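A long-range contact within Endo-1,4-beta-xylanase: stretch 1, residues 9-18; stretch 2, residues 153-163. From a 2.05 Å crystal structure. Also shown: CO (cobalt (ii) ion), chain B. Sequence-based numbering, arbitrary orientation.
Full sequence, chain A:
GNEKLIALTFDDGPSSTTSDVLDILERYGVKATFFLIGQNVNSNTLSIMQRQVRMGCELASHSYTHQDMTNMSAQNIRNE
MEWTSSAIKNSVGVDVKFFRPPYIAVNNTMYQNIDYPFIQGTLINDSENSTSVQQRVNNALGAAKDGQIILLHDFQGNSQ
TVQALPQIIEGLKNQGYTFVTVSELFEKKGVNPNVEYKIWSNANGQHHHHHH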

# COMPACT_ATOMS: atom_id res chain seq x y z
N THR A 9 1.24 2.32 -4.15
CA THR A 9 1.07 1.77 -2.81
C THR A 9 2.35 1.05 -2.39
O THR A 9 3.07 0.49 -3.21
CB THR A 9 -0.14 0.81 -2.71
OG1 THR A 9 0.12 -0.40 -3.44
CG2 THR A 9 -1.40 1.46 -3.27
N PHE A 10 2.60 1.05 -1.08
CA PHE A 10 3.85 0.55 -0.52
C PHE A 10 3.56 -0.39 0.64
O PHE A 10 2.82 -0.03 1.57
CB PHE A 10 4.74 1.71 -0.05
CG PHE A 10 5.22 2.59 -1.17
CD1 PHE A 10 6.41 2.31 -1.83
CD2 PHE A 10 4.50 3.71 -1.55
CE1 PHE A 10 6.88 3.12 -2.85
CE2 PHE A 10 4.95 4.54 -2.59
CZ PHE A 10 6.15 4.24 -3.24
N ASP A 11 4.15 -1.59 0.59
CA ASP A 11 4.02 -2.62 1.61
C ASP A 11 5.27 -2.71 2.49
O ASP A 11 6.40 -2.52 2.02
CB ASP A 11 3.82 -4.00 0.98
CG ASP A 11 2.40 -4.27 0.57
OD1 ASP A 11 1.52 -3.40 0.79
OD2 ASP A 11 2.16 -5.38 0.03
N ASP A 12 5.05 -3.01 3.78
CA ASP A 12 6.03 -3.59 4.70
C ASP A 12 6.69 -2.57 5.63
O ASP A 12 7.51 -2.95 6.47
CB ASP A 12 7.11 -4.36 3.94
CG ASP A 12 6.59 -5.62 3.26
OD1 ASP A 12 5.38 -5.93 3.36
OD2 ASP A 12 7.39 -6.32 2.61
N GLY A 13 6.34 -1.28 5.53
CA GLY A 13 6.88 -0.30 6.44
C GLY A 13 6.07 -0.16 7.72
O GLY A 13 5.25 -1.01 8.06
N PRO A 14 6.31 0.93 8.48
CA PRO A 14 7.33 1.93 8.14
C PRO A 14 8.73 1.42 8.41
O PRO A 14 8.93 0.56 9.27
CB PRO A 14 7.01 3.11 9.08
CG PRO A 14 5.73 2.72 9.84
CD PRO A 14 5.68 1.21 9.77
N SER A 15 9.69 1.93 7.64
CA SER A 15 11.11 1.70 7.86
C SER A 15 11.84 3.00 7.57
O SER A 15 11.25 3.98 7.11
CB SER A 15 11.64 0.58 6.96
OG SER A 15 11.69 1.00 5.60
N SER A 16 13.15 3.01 7.84
CA SER A 16 13.93 4.19 7.52
C SER A 16 13.90 4.45 6.02
O SER A 16 13.96 5.60 5.58
CB SER A 16 15.36 4.05 8.03
OG SER A 16 16.10 3.15 7.22
N THR A 17 13.78 3.39 5.21
CA THR A 17 13.65 3.58 3.77
C THR A 17 12.40 4.39 3.44
O THR A 17 12.41 5.20 2.51
CB THR A 17 13.63 2.23 3.06
OG1 THR A 17 14.86 1.53 3.34
CG2 THR A 17 13.47 2.41 1.56
N THR A 18 11.32 4.17 4.20
CA THR A 18 10.10 4.96 4.02
C THR A 18 10.41 6.45 3.91
O THR A 18 9.82 7.15 3.08
CB THR A 18 9.13 4.72 5.18
OG1 THR A 18 8.80 3.33 5.26
CG2 THR A 18 7.85 5.54 4.97
CO CO B . 4.43 -7.69 2.59
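Stretch 2 (153-163) HDFQGNSQTVQ

Stretch 2 comes alongside stretch 1 as a parallel neighbour, extended at first and helical at its far end. Asp11 and His153 form a parallel beta bridge with their side chains on the same face of the sheet, and Asp154 N donates a hydrogen bond of 2.9 Å to Asp11 O. The same carbonyl also receives a CA-H...O contact, His153 CA lying 3.4 Å from Asp11 O. Beyond the bridge the two chains stay close: Asp12 pairs with Phe155, their CA atoms 5.0 Å apart, and Ser15 with Gln156 at 5.1 Å between CA atoms. Stretch 1 passes through a cis peptide bond before Pro14 into a helix; stretch 2 makes a type II turn from Phe155 to Asn158, with Gly157 at phi 93°, a conformation that suits glycine, and then enters its own helix at Ser159.

The first rule of this contact is a buried acid placed where it can gather polar groups. Asp154, with chi1 in p, points toward stretch 1 and has more of its area covered there than any other residue of its stretch. Its OD2 accepts a 2.6 Å hydrogen bond from Thr18 OG1, while a water lies 2.6 Å from Asp154 OD1 and accepts a hydrogen bond from Gly13 N, its O 2.9 Å from that N. A side chain at Gly13 would have no room, since an ideal CB would fall 2.7 Å from Asp154 OD2.

The second rule is to make helix-start hydroxyls work across the gap. Ser15, the N-cap, accepts weak bonds through OG from the backbone N of Thr17 and of Thr18, and the same OG donates to Asp154 O at 2.7 Å. Thr18 OG1 in turn accepts from Ser15 N at 2.9 Å, tying the cap to the residue that holds the acid. Thr17 OG1 takes the turn's Gly157 N at 2.8 Å. Gln156 starts out sideways, but its end comes nearer: OE1 accepts a very short 2.4 Å bond from Ser16 OG and a weak one from Thr17 N at 3.4 Å.

A few carbon contacts add to this. Thr17 CG2 meets Val162 CG2 at 3.5 Å, and Phe10 presents its ring edge to Thr161, CE1 to CG2 4.3 Å. Asp12 CB rests 3.8 Å from Phe155 CB. Asp12 OD1 binds the cobalt ion at 2.1 Å, with further ligands elsewhere in the structure.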

# COMPACT_ATOMS: atom_id res chain seq x y z
N HIS A 153 7.28 -1.93 -2.45
CA HIS A 153 7.67 -2.24 -1.08
C HIS A 153 8.58 -1.16 -0.51
O HIS A 153 9.50 -0.70 -1.20
CB HIS A 153 8.41 -3.58 -0.97
CG HIS A 153 7.62 -4.76 -1.42
ND1 HIS A 153 7.34 -5.00 -2.75
CD2 HIS A 153 7.05 -5.78 -0.73
CE1 HIS A 153 6.64 -6.12 -2.85
NE2 HIS A 153 6.45 -6.61 -1.64
N ASP A 154 8.36 -0.80 0.75
CA ASP A 154 9.28 0.07 1.47
C ASP A 154 9.77 -0.59 2.76
O ASP A 154 9.89 0.06 3.80
CB ASP A 154 8.66 1.44 1.74
CG ASP A 154 7.45 1.39 2.68
OD1 ASP A 154 6.73 0.37 2.70
OD2 ASP A 154 7.22 2.38 3.39
N PHE A 155 10.08 -1.89 2.69
CA PHE A 155 10.81 -2.50 3.79
C PHE A 155 12.21 -1.91 3.88
O PHE A 155 12.72 -1.32 2.92
CB PHE A 155 10.87 -4.03 3.64
CG PHE A 155 11.51 -4.50 2.36
CD1 PHE A 155 12.88 -4.47 2.20
CD2 PHE A 155 10.73 -4.99 1.32
CE1 PHE A 155 13.48 -4.92 1.02
CE2 PHE A 155 11.32 -5.43 0.14
CZ PHE A 155 12.69 -5.40 -0.00
N GLN A 156 12.83 -2.04 5.05
CA GLN A 156 14.16 -1.47 5.26
C GLN A 156 15.14 -1.97 4.21
O GLN A 156 15.24 -3.17 3.97
CB GLN A 156 14.67 -1.81 6.66
CG GLN A 156 16.08 -1.29 6.92
CD GLN A 156 16.20 0.22 6.71
OE1 GLN A 156 15.27 0.96 7.02
NE2 GLN A 156 17.33 0.66 6.16
N GLY A 157 15.87 -1.05 3.59
CA GLY A 157 16.92 -1.42 2.67
C GLY A 157 16.53 -1.51 1.21
O GLY A 157 17.39 -1.77 0.37
N ASN A 158 15.25 -1.30 0.87
CA ASN A 158 14.80 -1.44 -0.52
C ASN A 158 15.14 -0.18 -1.33
O ASN A 158 14.30 0.48 -1.95
CB ASN A 158 13.31 -1.75 -0.57
CG ASN A 158 12.91 -2.37 -1.89
OD1 ASN A 158 13.76 -2.93 -2.58
ND2 ASN A 158 11.63 -2.28 -2.24
N SER A 159 16.44 0.12 -1.35
CA SER A 159 16.90 1.35 -2.00
C SER A 159 16.75 1.31 -3.51
O SER A 159 16.69 2.38 -4.13
CB SER A 159 18.36 1.62 -1.62
OG SER A 159 19.16 0.51 -1.95
N GLN A 160 16.64 0.13 -4.13
CA GLN A 160 16.48 0.12 -5.58
C GLN A 160 15.10 0.63 -6.00
O GLN A 160 14.94 1.16 -7.11
CB GLN A 160 16.74 -1.28 -6.13
CG GLN A 160 18.21 -1.67 -6.09
CD GLN A 160 18.44 -3.12 -6.50
OE1 GLN A 160 18.05 -4.04 -5.79
NE2 GLN A 160 19.08 -3.32 -7.63
N THR A 161 14.10 0.47 -5.14
CA THR A 161 12.79 1.08 -5.41
C THR A 161 12.84 2.58 -5.17
O THR A 161 12.22 3.35 -5.91
CB THR A 161 11.72 0.42 -4.55
OG1 THR A 161 11.44 -0.88 -5.09
CG2 THR A 161 10.42 1.26 -4.52
N VAL A 162 13.58 3.01 -4.14
CA VAL A 162 13.82 4.44 -3.97
C VAL A 162 14.47 5.03 -5.22
O VAL A 162 14.08 6.10 -5.70
CB VAL A 162 14.68 4.68 -2.71
CG1 VAL A 162 15.05 6.15 -2.61
CG2 VAL A 162 13.92 4.21 -1.46
N GLN A 163 15.48 4.34 -5.77
CA GLN A 163 16.11 4.83 -6.99
C GLN A 163 15.13 4.88 -8.15
O GLN A 163 15.17 5.79 -8.97
CB GLN A 163 17.31 3.96 -7.35
CG GLN A 163 18.49 4.08 -6.42
CD GLN A 163 19.57 3.04 -6.70
OE1 GLN A 163 19.42 1.86 -6.34
NE2 GLN A 163 20.64 3.46 -7.36
O HOH W 1 4.47 0.35 4.02